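Local coordinates for protein glucose-6-phosphate isomerase (Chlamydia trachomatis D/UW-3/CX, PDB 6OTU) that catalyses the reversible isomerization of glucose 6-phosphate to fructose 6-phosphate, an aldose-ketose interconversion of sugar metabolism, at residues E61-R66 and A318-W323; R112-D117 and A289-L294; A135-E140 and E258-W263; L328-T333 and T396-V401. All coordinates share one frame; numbering follows the deposited sequence.

Interaction 1 (E61-R66 and A318-W323); sequences ERVDDR and AMLGVW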
loop_
_atom_site.group_PDB
_atom_site.type_symbol
_atom_site.label_atom_id
_atom_site.label_comp_id
_atom_site.label_asym_id
_atom_site.label_seq_id
_atom_site.Cartn_x
_atom_site.Cartn_y
_atom_site.Cartn_z
ATOM N N GLU A 61 3.385 -0.488 23.627
ATOM C CA GLU A 61 3.468 -1.918 23.334
ATOM C C GLU A 61 3.113 -2.702 24.590
ATOM O O GLU A 61 3.322 -2.233 25.710
ATOM C CB GLU A 61 4.872 -2.328 22.877
ATOM C CG GLU A 61 5.406 -1.601 21.653
ATOM C CD GLU A 61 4.995 -2.251 20.361
ATOM O OE1 GLU A 61 4.276 -3.278 20.404
ATOM O OE2 GLU A 61 5.372 -1.722 19.294
ATOM N N ARG A 62 2.564 -3.902 24.397
ATOM C CA ARG A 62 2.130 -4.750 25.513
ATOM C C ARG A 62 3.329 -5.511 26.086
ATOM O O ARG A 62 3.434 -6.738 26.011
ATOM C CB ARG A 62 1.032 -5.705 25.064
ATOM C CG ARG A 62 -0.227 -5.010 24.575
ATOM C CD ARG A 62 -1.401 -5.979 24.452
ATOM N NE ARG A 62 -1.979 -6.329 25.744
ATOM C CZ ARG A 62 -3.013 -7.149 25.895
ATOM N NH1 ARG A 62 -3.560 -7.709 24.825
ATOM N NH2 ARG A 62 -3.496 -7.417 27.107
ATOM N N VAL A 63 4.249 -4.750 26.676
ATOM C CA VAL A 63 5.466 -5.303 27.263
ATOM C C VAL A 63 5.699 -4.651 28.621
ATOM O O VAL A 63 5.380 -3.473 28.824
ATOM C CB VAL A 63 6.687 -5.114 26.332
ATOM C CG1 VAL A 63 6.541 -5.973 25.078
ATOM C CG2 VAL A 63 6.869 -3.646 25.955
ATOM N N ASP A 64 6.223 -5.432 29.562
ATOM C CA ASP A 64 6.656 -4.956 30.870
ATOM C C ASP A 64 8.098 -5.410 31.085
ATOM O O ASP A 64 8.703 -6.045 30.212
ATOM C CB ASP A 64 5.722 -5.452 31.988
ATOM C CG ASP A 64 5.546 -6.980 31.986
ATOM O OD1 ASP A 64 6.369 -7.679 31.363
ATOM O OD2 ASP A 64 4.597 -7.488 32.625
ATOM N N ASP A 65 8.648 -5.087 32.268
ATOM C CA ASP A 65 10.073 -5.304 32.510
ATOM C C ASP A 65 10.448 -6.786 32.431
ATOM O O ASP A 65 11.517 -7.137 31.912
ATOM C CB ASP A 65 10.450 -4.701 33.870
ATOM C CG ASP A 65 10.441 -3.175 33.841
ATOM O OD1 ASP A 65 10.249 -2.603 32.737
ATOM O OD2 ASP A 65 10.630 -2.545 34.896
ATOM N N ARG A 66 9.582 -7.665 32.946
ATOM C CA ARG A 66 9.805 -9.108 32.859
ATOM C C ARG A 66 9.970 -9.547 31.410
ATOM O O ARG A 66 10.915 -10.265 31.059
ATOM C CB ARG A 66 8.629 -9.838 33.515
ATOM C CG ARG A 66 8.751 -11.348 33.597
ATOM C CD ARG A 66 7.711 -11.974 34.543
ATOM N NE ARG A 66 6.341 -11.841 34.044
ATOM C CZ ARG A 66 5.510 -12.863 33.862
ATOM N NH1 ARG A 66 5.916 -14.097 34.136
ATOM N NH2 ARG A 66 4.277 -12.651 33.410
ATOM N N ALA A 318 13.215 -5.058 16.269
ATOM C CA ALA A 318 13.127 -6.454 15.848
ATOM C C ALA A 318 12.505 -7.332 16.932
ATOM O O ALA A 318 11.615 -8.142 16.643
ATOM C CB ALA A 318 14.507 -6.980 15.462
ATOM N N MET A 319 12.950 -7.185 18.193
ATOM C CA MET A 319 12.459 -8.079 19.247
ATOM C C MET A 319 11.015 -7.757 19.637
ATOM O O MET A 319 10.215 -8.671 19.898
ATOM C CB MET A 319 13.379 -8.022 20.471
ATOM C CG MET A 319 14.804 -8.423 20.173
ATOM S SD MET A 319 14.938 -10.010 19.323
ATOM C CE MET A 319 14.326 -11.097 20.611
ATOM N N LEU A 320 10.647 -6.471 19.661
ATOM C CA LEU A 320 9.237 -6.115 19.835
ATOM C C LEU A 320 8.378 -6.685 18.704
ATOM O O LEU A 320 7.236 -7.107 18.928
ATOM C CB LEU A 320 9.091 -4.596 19.908
ATOM C CG LEU A 320 9.649 -3.917 21.169
ATOM C CD1 LEU A 320 9.738 -2.414 20.989
ATOM C CD2 LEU A 320 8.798 -4.274 22.392
ATOM N N GLY A 321 8.906 -6.715 17.480
ATOM C CA GLY A 321 8.164 -7.352 16.395
ATOM C C GLY A 321 7.996 -8.845 16.612
ATOM O O GLY A 321 6.924 -9.401 16.366
ATOM N N VAL A 322 9.055 -9.507 17.092
ATOM C CA VAL A 322 9.003 -10.937 17.396
ATOM C C VAL A 322 7.994 -11.204 18.508
ATOM O O VAL A 322 7.235 -12.181 18.458
ATOM C CB VAL A 322 10.412 -11.447 17.770
ATOM C CG1 VAL A 322 10.347 -12.779 18.502
ATOM C CG2 VAL A 322 11.318 -11.512 16.546
ATOM N N TRP A 323 7.966 -10.328 19.524
ATOM C CA TRP A 323 6.943 -10.407 20.571
ATOM C C TRP A 323 5.545 -10.349 19.975
ATOM O O TRP A 323 4.709 -11.216 20.241
ATOM C CB TRP A 323 7.146 -9.286 21.588
ATOM C CG TRP A 323 6.065 -9.130 22.630
ATOM C CD1 TRP A 323 5.161 -8.104 22.728
ATOM C CD2 TRP A 323 5.813 -9.990 23.763
ATOM N NE1 TRP A 323 4.358 -8.282 23.825
ATOM C CE2 TRP A 323 4.730 -9.429 24.479
ATOM C CE3 TRP A 323 6.385 -11.185 24.227
ATOM C CZ2 TRP A 323 4.199 -10.024 25.630
ATOM C CZ3 TRP A 323 5.855 -11.778 25.381
ATOM C CH2 TRP A 323 4.776 -11.191 26.067
#
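Val63 and Trp323 join the loop that leads into helix 65-77 to the flank of helix 313-327, a buried helix-loop contact beside the mixed sheet of the phosphoglucose isomerase fold and away from the substrate pocket. Arg62 is the centre of an inverse gamma turn, marked by a weak backbone bond from Val63 N to Glu61 O, and just beyond it Asp64 takes the N-cap position, its OD1 accepting from Cys67 N. At this turn the carbonyl oxygen of Arg62 meets the indole: Trp323 NE1 donates to Arg62 O over 2.8 Å, but the bond is weak because it is strongly bent, with only 125° at the hydrogen. CG of Trp323 stands anti to the backbone N (chi1 172°), on the side of the helix that faces the loop. Val63 CG1 sits over one face of the five-membered ring in a CH-pi contact, 3.6 Å from its centroid and displaced toward the rim. The two side chains slide past each other in opposite directions. One turn earlier on the helix, Leu320 meets Val63 at about a right angle, its CD2 3.9 Å from Val63 CG1, and CG of Glu61 comes to this same methyl group at a looser distance. The polar ends point to other partners: Glu61 OE1 is bonded to Asn324 ND2, just past the helical segment, and Arg62 NE to Ile31 O. Within this contact the shortest approach to the indole by a carbon atom is that of Val63 CG1, 3.4 Å from Trp323 NE1.

Interaction 2 (R112-D117 and A289-L294); sequences RAWVRD and AFIEFL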
loop_
_atom_site.group_PDB
_atom_site.type_symbol
_atom_site.label_atom_id
_atom_site.label_comp_id
_atom_site.label_asym_id
_atom_site.label_seq_id
_atom_site.Cartn_x
_atom_site.Cartn_y
_atom_site.Cartn_z
ATOM N N ARG A 112 28.430 1.749 2.386
ATOM C CA ARG A 112 28.544 3.039 3.056
ATOM C C ARG A 112 29.570 3.055 4.185
ATOM O O ARG A 112 29.847 4.135 4.728
ATOM C CB ARG A 112 27.174 3.496 3.604
ATOM C CG ARG A 112 26.529 2.581 4.675
ATOM C CD ARG A 112 25.567 1.551 4.043
ATOM N NE ARG A 112 24.675 0.943 5.032
ATOM C CZ ARG A 112 23.520 0.334 4.753
ATOM N NH1 ARG A 112 23.086 0.215 3.495
ATOM N NH2 ARG A 112 22.798 -0.185 5.742
ATOM N N ALA A 113 30.141 1.902 4.549
ATOM C CA ALA A 113 31.088 1.849 5.663
ATOM C C ALA A 113 32.275 2.790 5.453
ATOM O O ALA A 113 32.874 3.263 6.428
ATOM C CB ALA A 113 31.565 0.405 5.873
ATOM N N TRP A 114 32.610 3.097 4.197
ATOM C CA TRP A 114 33.816 3.864 3.911
ATOM C C TRP A 114 33.700 5.334 4.285
ATOM O O TRP A 114 34.719 6.028 4.234
ATOM C CB TRP A 114 34.185 3.761 2.435
ATOM C CG TRP A 114 33.157 4.359 1.520
ATOM C CD1 TRP A 114 32.070 3.720 0.975
ATOM C CD2 TRP A 114 33.116 5.709 1.034
ATOM N NE1 TRP A 114 31.350 4.599 0.196
ATOM C CE2 TRP A 114 31.975 5.821 0.203
ATOM C CE3 TRP A 114 33.933 6.833 1.212
ATOM C CZ2 TRP A 114 31.629 7.018 -0.443
ATOM C CZ3 TRP A 114 33.585 8.030 0.568
ATOM C CH2 TRP A 114 32.447 8.104 -0.249
ATOM N N VAL A 115 32.508 5.834 4.642
ATOM C CA VAL A 115 32.419 7.241 5.023
ATOM C C VAL A 115 32.790 7.480 6.477
ATOM O O VAL A 115 32.878 8.641 6.896
ATOM C CB VAL A 115 31.032 7.867 4.789
ATOM C CG1 VAL A 115 30.580 7.616 3.381
ATOM C CG2 VAL A 115 30.043 7.340 5.802
ATOM N N ARG A 116 33.003 6.427 7.262
ATOM C CA ARG A 116 33.549 6.561 8.605
ATOM C C ARG A 116 34.605 5.489 8.803
ATOM O O ARG A 116 34.411 4.342 8.395
ATOM C CB ARG A 116 32.462 6.453 9.691
ATOM C CG ARG A 116 31.475 5.307 9.513
ATOM C CD ARG A 116 30.223 5.537 10.362
ATOM N NE ARG A 116 30.484 5.417 11.798
ATOM C CZ ARG A 116 29.811 6.066 12.746
ATOM N NH1 ARG A 116 30.120 5.881 14.023
ATOM N NH2 ARG A 116 28.833 6.902 12.420
ATOM N N ASP A 117 35.718 5.874 9.420
ATOM C CA ASP A 117 36.839 4.960 9.616
ATOM C C ASP A 117 36.372 3.621 10.167
ATOM O O ASP A 117 35.533 3.558 11.070
ATOM C CB ASP A 117 37.859 5.580 10.567
ATOM C CG ASP A 117 38.597 6.731 9.944
ATOM O OD1 ASP A 117 38.691 6.769 8.700
ATOM O OD2 ASP A 117 39.076 7.603 10.694
ATOM N N ALA A 289 24.577 15.513 -1.170
ATOM C CA ALA A 289 23.377 14.996 -0.519
ATOM C C ALA A 289 23.408 13.472 -0.444
ATOM O O ALA A 289 22.976 12.886 0.560
ATOM C CB ALA A 289 22.123 15.481 -1.250
ATOM N N PHE A 290 23.935 12.810 -1.485
ATOM C CA PHE A 290 24.064 11.352 -1.429
ATOM C C PHE A 290 25.058 10.920 -0.348
ATOM O O PHE A 290 24.837 9.919 0.344
ATOM C CB PHE A 290 24.461 10.792 -2.797
ATOM C CG PHE A 290 24.735 9.315 -2.792
ATOM C CD1 PHE A 290 23.704 8.403 -2.609
ATOM C CD2 PHE A 290 26.019 8.830 -2.971
ATOM C CE1 PHE A 290 23.955 7.030 -2.605
ATOM C CE2 PHE A 290 26.280 7.452 -2.974
ATOM C CZ PHE A 290 25.246 6.559 -2.788
ATOM N N ILE A 291 26.141 11.679 -0.158
ATOM C CA ILE A 291 27.090 11.352 0.902
ATOM C C ILE A 291 26.444 11.505 2.285
ATOM O O ILE A 291 26.677 10.691 3.193
ATOM C CB ILE A 291 28.356 12.217 0.754
ATOM C CG1 ILE A 291 29.070 11.891 -0.565
ATOM C CG2 ILE A 291 29.281 12.043 1.961
ATOM C CD1 ILE A 291 29.322 10.426 -0.747
ATOM N N GLU A 292 25.636 12.554 2.476
ATOM C CA GLU A 292 24.935 12.715 3.747
ATOM C C GLU A 292 24.006 11.540 4.002
ATOM O O GLU A 292 23.908 11.048 5.134
ATOM C CB GLU A 292 24.144 14.019 3.762
ATOM C CG GLU A 292 24.999 15.249 3.674
ATOM C CD GLU A 292 24.171 16.513 3.670
ATOM O OE1 GLU A 292 24.767 17.609 3.560
ATOM O OE2 GLU A 292 22.924 16.405 3.775
ATOM N N PHE A 293 23.308 11.093 2.955
ATOM C CA PHE A 293 22.486 9.889 3.025
ATOM C C PHE A 293 23.312 8.673 3.449
ATOM O O PHE A 293 22.867 7.879 4.287
ATOM C CB PHE A 293 21.835 9.686 1.654
ATOM C CG PHE A 293 21.237 8.326 1.416
ATOM C CD1 PHE A 293 20.132 7.893 2.133
ATOM C CD2 PHE A 293 21.736 7.516 0.406
ATOM C CE1 PHE A 293 19.537 6.651 1.870
ATOM C CE2 PHE A 293 21.175 6.278 0.145
ATOM C CZ PHE A 293 20.060 5.839 0.881
ATOM N N LEU A 294 24.522 8.516 2.880
ATOM C CA LEU A 294 25.397 7.409 3.268
ATOM C C LEU A 294 25.851 7.534 4.719
ATOM O O LEU A 294 25.916 6.529 5.438
ATOM C CB LEU A 294 26.628 7.321 2.348
ATOM C CG LEU A 294 26.477 6.962 0.863
ATOM C CD1 LEU A 294 27.834 6.632 0.183
ATOM C CD2 LEU A 294 25.443 5.839 0.643
#
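Arg112 and Leu294 bring the two backbones to within 5.4 Å, CA to CA, where a type I beta turn from Ala113 to Arg116 lies against helix 287-303. Leu294 is the hub of the contact. Its CB packs 4.1 Å from Arg112 CB and equally close to CG1 of Val115, whose side chain crosses it at about a right angle. Its CD1 reaches the indole of Trp114 at CZ2, 3.9 Å away. One turn back on the helix, Ile291 sends CD1 to the far end of the same indole, 3.9 Å from Trp114 CH2. Val115 CG1 sits over the centre of the Trp114 ring face within the turn itself, 3.8 Å above the plane. Toward residues 289-294 Arg112 presents the base of its side chain, CB and CG; the chain bends at chi2 (-93°), which turns CD aside, and farther out the guanidinium forms salt bridges with Asp301 and Glu477 and a hydrogen bond from NH1 to Thr273 OG1. Trp114 also packs on helix 122-148. The contact between turn and helix is thus carried by van der Waals packing, while the charge of Arg112 is probably balanced by its two acidic partners in helices 287-303 and 466-487.

Interaction 3 (A135-E140 and E258-W263); sequences ALRLAE and EVFHLW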
loop_
_atom_site.group_PDB
_atom_site.type_symbol
_atom_site.label_atom_id
_atom_site.label_comp_id
_atom_site.label_asym_id
_atom_site.label_seq_id
_atom_site.Cartn_x
_atom_site.Cartn_y
_atom_site.Cartn_z
ATOM N N ALA A 135 31.818 5.971 -5.966
ATOM C CA ALA A 135 31.293 7.273 -5.562
ATOM C C ALA A 135 32.118 8.423 -6.142
ATOM O O ALA A 135 31.558 9.432 -6.583
ATOM C CB ALA A 135 31.255 7.358 -4.041
ATOM N N LEU A 136 33.446 8.299 -6.159
ATOM C CA LEU A 136 34.219 9.373 -6.764
ATOM C C LEU A 136 34.016 9.406 -8.272
ATOM O O LEU A 136 34.038 10.485 -8.880
ATOM C CB LEU A 136 35.702 9.251 -6.405
ATOM C CG LEU A 136 35.961 9.089 -4.901
ATOM C CD1 LEU A 136 37.220 8.265 -4.647
ATOM C CD2 LEU A 136 36.001 10.434 -4.156
ATOM N N ARG A 137 33.781 8.248 -8.888
ATOM C CA ARG A 137 33.393 8.269 -10.288
ATOM C C ARG A 137 32.031 8.921 -10.457
ATOM O O ARG A 137 31.795 9.594 -11.462
ATOM C CB ARG A 137 33.403 6.852 -10.858
ATOM C CG ARG A 137 34.808 6.277 -10.977
ATOM C CD ARG A 137 34.796 4.880 -11.551
ATOM N NE ARG A 137 34.104 4.864 -12.829
ATOM C CZ ARG A 137 32.991 4.181 -13.064
ATOM N NH1 ARG A 137 32.433 4.237 -14.265
ATOM N NH2 ARG A 137 32.444 3.440 -12.113
ATOM N N LEU A 138 31.144 8.764 -9.470
ATOM C CA LEU A 138 29.834 9.409 -9.517
ATOM C C LEU A 138 29.971 10.923 -9.415
ATOM O O LEU A 138 29.391 11.662 -10.219
ATOM C CB LEU A 138 28.935 8.869 -8.398
ATOM C CG LEU A 138 27.518 9.427 -8.263
ATOM C CD1 LEU A 138 26.680 9.076 -9.477
ATOM C CD2 LEU A 138 26.847 8.928 -6.978
ATOM N N ALA A 139 30.740 11.403 -8.434
ATOM C CA ALA A 139 30.952 12.842 -8.302
ATOM C C ALA A 139 31.469 13.449 -9.602
ATOM O O ALA A 139 30.977 14.493 -10.043
ATOM C CB ALA A 139 31.918 13.131 -7.155
ATOM N N GLU A 140 32.444 12.792 -10.241
ATOM C CA GLU A 140 32.947 13.259 -11.530
ATOM C C GLU A 140 31.849 13.256 -12.580
ATOM O O GLU A 140 31.752 14.178 -13.400
ATOM C CB GLU A 140 34.090 12.367 -12.003
ATOM C CG GLU A 140 35.476 12.795 -11.621
ATOM C CD GLU A 140 36.519 11.802 -12.112
ATOM O OE1 GLU A 140 36.128 10.779 -12.723
ATOM O OE2 GLU A 140 37.728 12.048 -11.895
ATOM N N GLU A 258 27.925 5.675 -19.613
ATOM C CA GLU A 258 28.705 5.337 -18.434
ATOM C C GLU A 258 28.089 4.088 -17.825
ATOM O O GLU A 258 26.924 3.760 -18.079
ATOM C CB GLU A 258 28.747 6.492 -17.417
ATOM C CG GLU A 258 29.681 6.300 -16.206
ATOM C CD GLU A 258 31.116 5.960 -16.583
ATOM O OE1 GLU A 258 31.388 4.794 -16.924
ATOM O OE2 GLU A 258 31.985 6.854 -16.527
ATOM N N VAL A 259 28.894 3.384 -17.033
ATOM C CA VAL A 259 28.468 2.151 -16.385
ATOM C C VAL A 259 28.949 2.194 -14.942
ATOM O O VAL A 259 30.149 2.362 -14.694
ATOM C CB VAL A 259 29.016 0.897 -17.093
ATOM C CG1 VAL A 259 28.716 -0.359 -16.258
ATOM C CG2 VAL A 259 28.459 0.786 -18.529
ATOM N N PHE A 260 28.021 2.044 -13.992
ATOM C CA PHE A 260 28.338 1.952 -12.570
ATOM C C PHE A 260 28.063 0.534 -12.079
ATOM O O PHE A 260 27.269 -0.205 -12.660
ATOM C CB PHE A 260 27.536 2.984 -11.748
ATOM C CG PHE A 260 27.853 4.420 -12.097
ATOM C CD1 PHE A 260 28.895 5.090 -11.467
ATOM C CD2 PHE A 260 27.114 5.096 -13.076
ATOM C CE1 PHE A 260 29.189 6.422 -11.793
ATOM C CE2 PHE A 260 27.399 6.417 -13.416
ATOM C CZ PHE A 260 28.445 7.084 -12.775
ATOM N N HIS A 261 28.727 0.154 -10.996
ATOM C CA HIS A 261 28.697 -1.220 -10.516
ATOM C C HIS A 261 28.171 -1.314 -9.090
ATOM O O HIS A 261 28.450 -0.452 -8.247
ATOM C CB HIS A 261 30.097 -1.851 -10.548
ATOM C CG HIS A 261 30.763 -1.784 -11.880
ATOM N ND1 HIS A 261 32.020 -1.248 -12.052
ATOM C CD2 HIS A 261 30.356 -2.190 -13.105
ATOM C CE1 HIS A 261 32.359 -1.324 -13.326
ATOM N NE2 HIS A 261 31.365 -1.890 -13.988
ATOM N N LEU A 262 27.417 -2.374 -8.840
ATOM C CA LEU A 262 27.305 -3.018 -7.544
ATOM C C LEU A 262 27.956 -4.398 -7.689
ATOM O O LEU A 262 28.642 -4.669 -8.672
ATOM C CB LEU A 262 25.844 -3.068 -7.087
ATOM C CG LEU A 262 24.846 -3.919 -7.883
ATOM C CD1 LEU A 262 23.697 -4.341 -6.968
ATOM C CD2 LEU A 262 24.305 -3.181 -9.129
ATOM N N TRP A 263 27.754 -5.276 -6.710
ATOM C CA TRP A 263 28.396 -6.590 -6.712
ATOM C C TRP A 263 27.401 -7.640 -6.227
ATOM O O TRP A 263 26.291 -7.318 -5.791
ATOM C CB TRP A 263 29.690 -6.561 -5.871
ATOM C CG TRP A 263 30.595 -5.488 -6.398
ATOM C CD1 TRP A 263 31.547 -5.623 -7.369
ATOM C CD2 TRP A 263 30.562 -4.095 -6.063
ATOM N NE1 TRP A 263 32.122 -4.405 -7.638
ATOM C CE2 TRP A 263 31.536 -3.453 -6.849
ATOM C CE3 TRP A 263 29.803 -3.329 -5.172
ATOM C CZ2 TRP A 263 31.777 -2.086 -6.763
ATOM C CZ3 TRP A 263 30.041 -1.968 -5.094
ATOM C CH2 TRP A 263 31.019 -1.362 -5.882
#
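Arg137 reaches from helix 122-148 to strand 258-262 and grips it through one nitrogen, NH1. This atom donates to Val259 O over 3.0 Å in a nearly straight bond, 168° at the hydrogen, and forms a salt bridge with Glu258 OE1 at 2.9 Å. Both oxygens lie at the edge of the guanidinium, near its plane, whereas the carboxylate is turned almost perpendicular to it, at 89°. Glu258 OE1 is itself held by Val259 N, which it accepts through its anti lone pair, and by a salt bridge to Lys253; NH2 of Arg137 pairs in turn with Glu134. Such a chain of alternating charges would be expected to steady the guanidinium. Beneath it, Phe260 slides past Arg137 in the opposite direction, its ring tilted to the guanidinium and its CD1 4.0 Å from Arg137 NH2. Phe260 CE1 comes within 3.8 Å of Leu138 CA on the helix. Phe141 adds an edge-to-face stack, and Met275 and Val279 of helix 275-285 also pack on the ring. Helix and strand run roughly antiparallel, 152° apart: a helix layer over an outermost strand of the five-stranded parallel sheet, as in the alpha-beta sandwich of SIS domains.

Interaction 4 (L328-T333 and T396-V401); sequences LGYPTT and TDIVPV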
loop_
_atom_site.group_PDB
_atom_site.type_symbol
_atom_site.label_atom_id
_atom_site.label_comp_id
_atom_site.label_asym_id
_atom_site.label_seq_id
_atom_site.Cartn_x
_atom_site.Cartn_y
_atom_site.Cartn_z
ATOM N N LEU A 328 2.446 -13.017 20.675
ATOM C CA LEU A 328 1.051 -12.592 20.766
ATOM C C LEU A 328 0.221 -13.045 19.576
ATOM O O LEU A 328 -1.014 -13.022 19.652
ATOM C CB LEU A 328 0.962 -11.068 20.888
ATOM C CG LEU A 328 1.581 -10.498 22.160
ATOM C CD1 LEU A 328 1.147 -9.056 22.293
ATOM C CD2 LEU A 328 1.201 -11.332 23.392
ATOM N N GLY A 329 0.879 -13.413 18.478
ATOM C CA GLY A 329 0.225 -14.014 17.338
ATOM C C GLY A 329 -0.343 -13.073 16.298
ATOM O O GLY A 329 -1.188 -13.500 15.507
ATOM N N TYR A 330 0.081 -11.818 16.253
ATOM C CA TYR A 330 -0.498 -10.911 15.266
ATOM C C TYR A 330 0.196 -11.113 13.920
ATOM O O TYR A 330 1.419 -10.970 13.842
ATOM C CB TYR A 330 -0.386 -9.462 15.731
ATOM C CG TYR A 330 -0.895 -9.213 17.150
ATOM C CD1 TYR A 330 -2.113 -9.738 17.582
ATOM C CD2 TYR A 330 -0.146 -8.446 18.066
ATOM C CE1 TYR A 330 -2.580 -9.506 18.884
ATOM C CE2 TYR A 330 -0.612 -8.201 19.352
ATOM C CZ TYR A 330 -1.820 -8.736 19.752
ATOM O OH TYR A 330 -2.266 -8.510 21.027
ATOM N N PRO A 331 -0.535 -11.444 12.852
ATOM C CA PRO A 331 0.110 -11.792 11.578
ATOM C C PRO A 331 0.505 -10.608 10.696
ATOM O O PRO A 331 1.082 -10.836 9.624
ATOM C CB PRO A 331 -0.955 -12.660 10.887
ATOM C CG PRO A 331 -2.274 -12.111 11.407
ATOM C CD PRO A 331 -2.001 -11.609 12.816
ATOM N N THR A 332 0.227 -9.359 11.077
ATOM C CA THR A 332 0.602 -8.211 10.257
ATOM C C THR A 332 1.243 -7.136 11.124
ATOM O O THR A 332 1.204 -7.201 12.351
ATOM C CB THR A 332 -0.586 -7.581 9.491
ATOM O OG1 THR A 332 -1.359 -6.739 10.367
ATOM C CG2 THR A 332 -1.480 -8.632 8.842
ATOM N N THR A 333 1.854 -6.155 10.447
ATOM C CA THR A 333 2.359 -4.914 11.026
ATOM C C THR A 333 2.050 -3.790 10.050
ATOM O O THR A 333 2.398 -3.887 8.868
ATOM C CB THR A 333 3.884 -4.943 11.281
ATOM O OG1 THR A 333 4.231 -6.057 12.099
ATOM C CG2 THR A 333 4.318 -3.680 12.009
ATOM N N THR A 396 -12.159 -6.670 14.251
ATOM C CA THR A 396 -12.049 -7.885 15.044
ATOM C C THR A 396 -10.606 -8.372 15.232
ATOM O O THR A 396 -10.382 -9.297 16.014
ATOM C CB THR A 396 -12.909 -8.999 14.403
ATOM O OG1 THR A 396 -12.508 -9.206 13.045
ATOM C CG2 THR A 396 -14.384 -8.614 14.400
ATOM N N ASP A 397 -9.619 -7.774 14.570
ATOM C CA ASP A 397 -8.257 -8.301 14.578
ATOM C C ASP A 397 -7.280 -7.209 15.003
ATOM O O ASP A 397 -7.320 -6.096 14.470
ATOM C CB ASP A 397 -7.834 -8.839 13.199
ATOM C CG ASP A 397 -8.703 -9.997 12.698
ATOM O OD1 ASP A 397 -9.944 -9.979 12.853
ATOM O OD2 ASP A 397 -8.134 -10.919 12.090
ATOM N N ILE A 398 -6.377 -7.544 15.924
ATOM C CA ILE A 398 -5.353 -6.598 16.352
ATOM C C ILE A 398 -4.303 -6.445 15.260
ATOM O O ILE A 398 -3.818 -7.433 14.691
ATOM C CB ILE A 398 -4.726 -7.060 17.671
ATOM C CG1 ILE A 398 -5.809 -7.144 18.757
ATOM C CG2 ILE A 398 -3.535 -6.144 18.061
ATOM C CD1 ILE A 398 -6.556 -5.855 18.984
ATOM N N VAL A 399 -3.970 -5.198 14.943
ATOM C CA VAL A 399 -2.892 -4.846 14.023
ATOM C C VAL A 399 -1.878 -3.991 14.776
ATOM O O VAL A 399 -2.177 -2.840 15.132
ATOM C CB VAL A 399 -3.419 -4.089 12.793
ATOM C CG1 VAL A 399 -2.252 -3.706 11.887
ATOM C CG2 VAL A 399 -4.454 -4.918 12.044
ATOM N N PRO A 400 -0.691 -4.519 15.064
ATOM C CA PRO A 400 0.381 -3.686 15.649
ATOM C C PRO A 400 0.850 -2.603 14.677
ATOM O O PRO A 400 0.987 -2.843 13.475
ATOM C CB PRO A 400 1.509 -4.691 15.927
ATOM C CG PRO A 400 0.839 -6.077 15.820
ATOM C CD PRO A 400 -0.319 -5.933 14.901
ATOM N N VAL A 401 1.112 -1.407 15.204
ATOM C CA VAL A 401 1.447 -0.245 14.385
ATOM C C VAL A 401 2.843 0.256 14.736
ATOM O O VAL A 401 3.224 0.305 15.910
ATOM C CB VAL A 401 0.414 0.896 14.551
ATOM C CG1 VAL A 401 0.969 2.233 14.039
ATOM C CG2 VAL A 401 -0.852 0.571 13.822
HETATM O O HOH W 1 -2.488 -8.263 12.527
#
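Tyr330 packs on Ile398 and Pro400 in a largely apolar contact between two loops, each leading into a strand of the mixed sheet: 332-337 and its parallel neighbour 401-406. Ile398 lies alongside the tyrosine, pointing the same way, and sets CG2 over the centre of the ring in a CH-pi contact, 3.6 Å from the centroid. The opposite face takes Leu328 CB, so the ring is sandwiched. CG2 of Ile398 is anti to its backbone N; CB comes 3.5 Å from Tyr330 CE1, and beyond CG1 the end of the side chain leads away. Pro400 crosses the tyrosine obliquely, CG 3.4 Å from Tyr330 CD2, and its CD lies 3.2 Å from Thr332 O. Further along, Thr333 CA makes a CA-H...O contact of 3.5 Å with Pro400 O. A water bridges the loops, donating to Ile398 O at 2.7 Å and hydrogen-bonded to Thr332 OG1 at 2.9 Å; that hydroxyl also touches Val399 CG1. The subunit interface is close by: Asp397 forms salt bridges with Arg325 and Arg371 of the second subunit, and Pro331 and Thr332 each pack on their own counterparts there. These are the entrances of two adjacent parallel strands in an alpha-beta sandwich, placed at the dimer interface of this isomerase.

How the interactions relate
From the N terminus, the segment 61-66 opens first and pairs with 318-323, after interactions 3 and 2 have closed, so interaction 1 closes a loop that contains both entirely. Interaction 2 opens at 112-117 and closes at 289-294, with interaction 3 nested inside it. These inner two touch, Trp114 packing on Ala135 and Phe290 on Leu138: interaction 3 ties helix 122-148 to the edge strand of the parallel sheet, and interaction 2 sets the 112-117 turn on helix 287-303 beside it. Interaction 4 follows in series and adjoins interaction 1 where helix 313-327 runs on toward strand 332-337, a probable hydrogen bond linking Leu328 N to Trp323 O. Interactions 1 and 4 lie on the side of the mixed sheet; none cross.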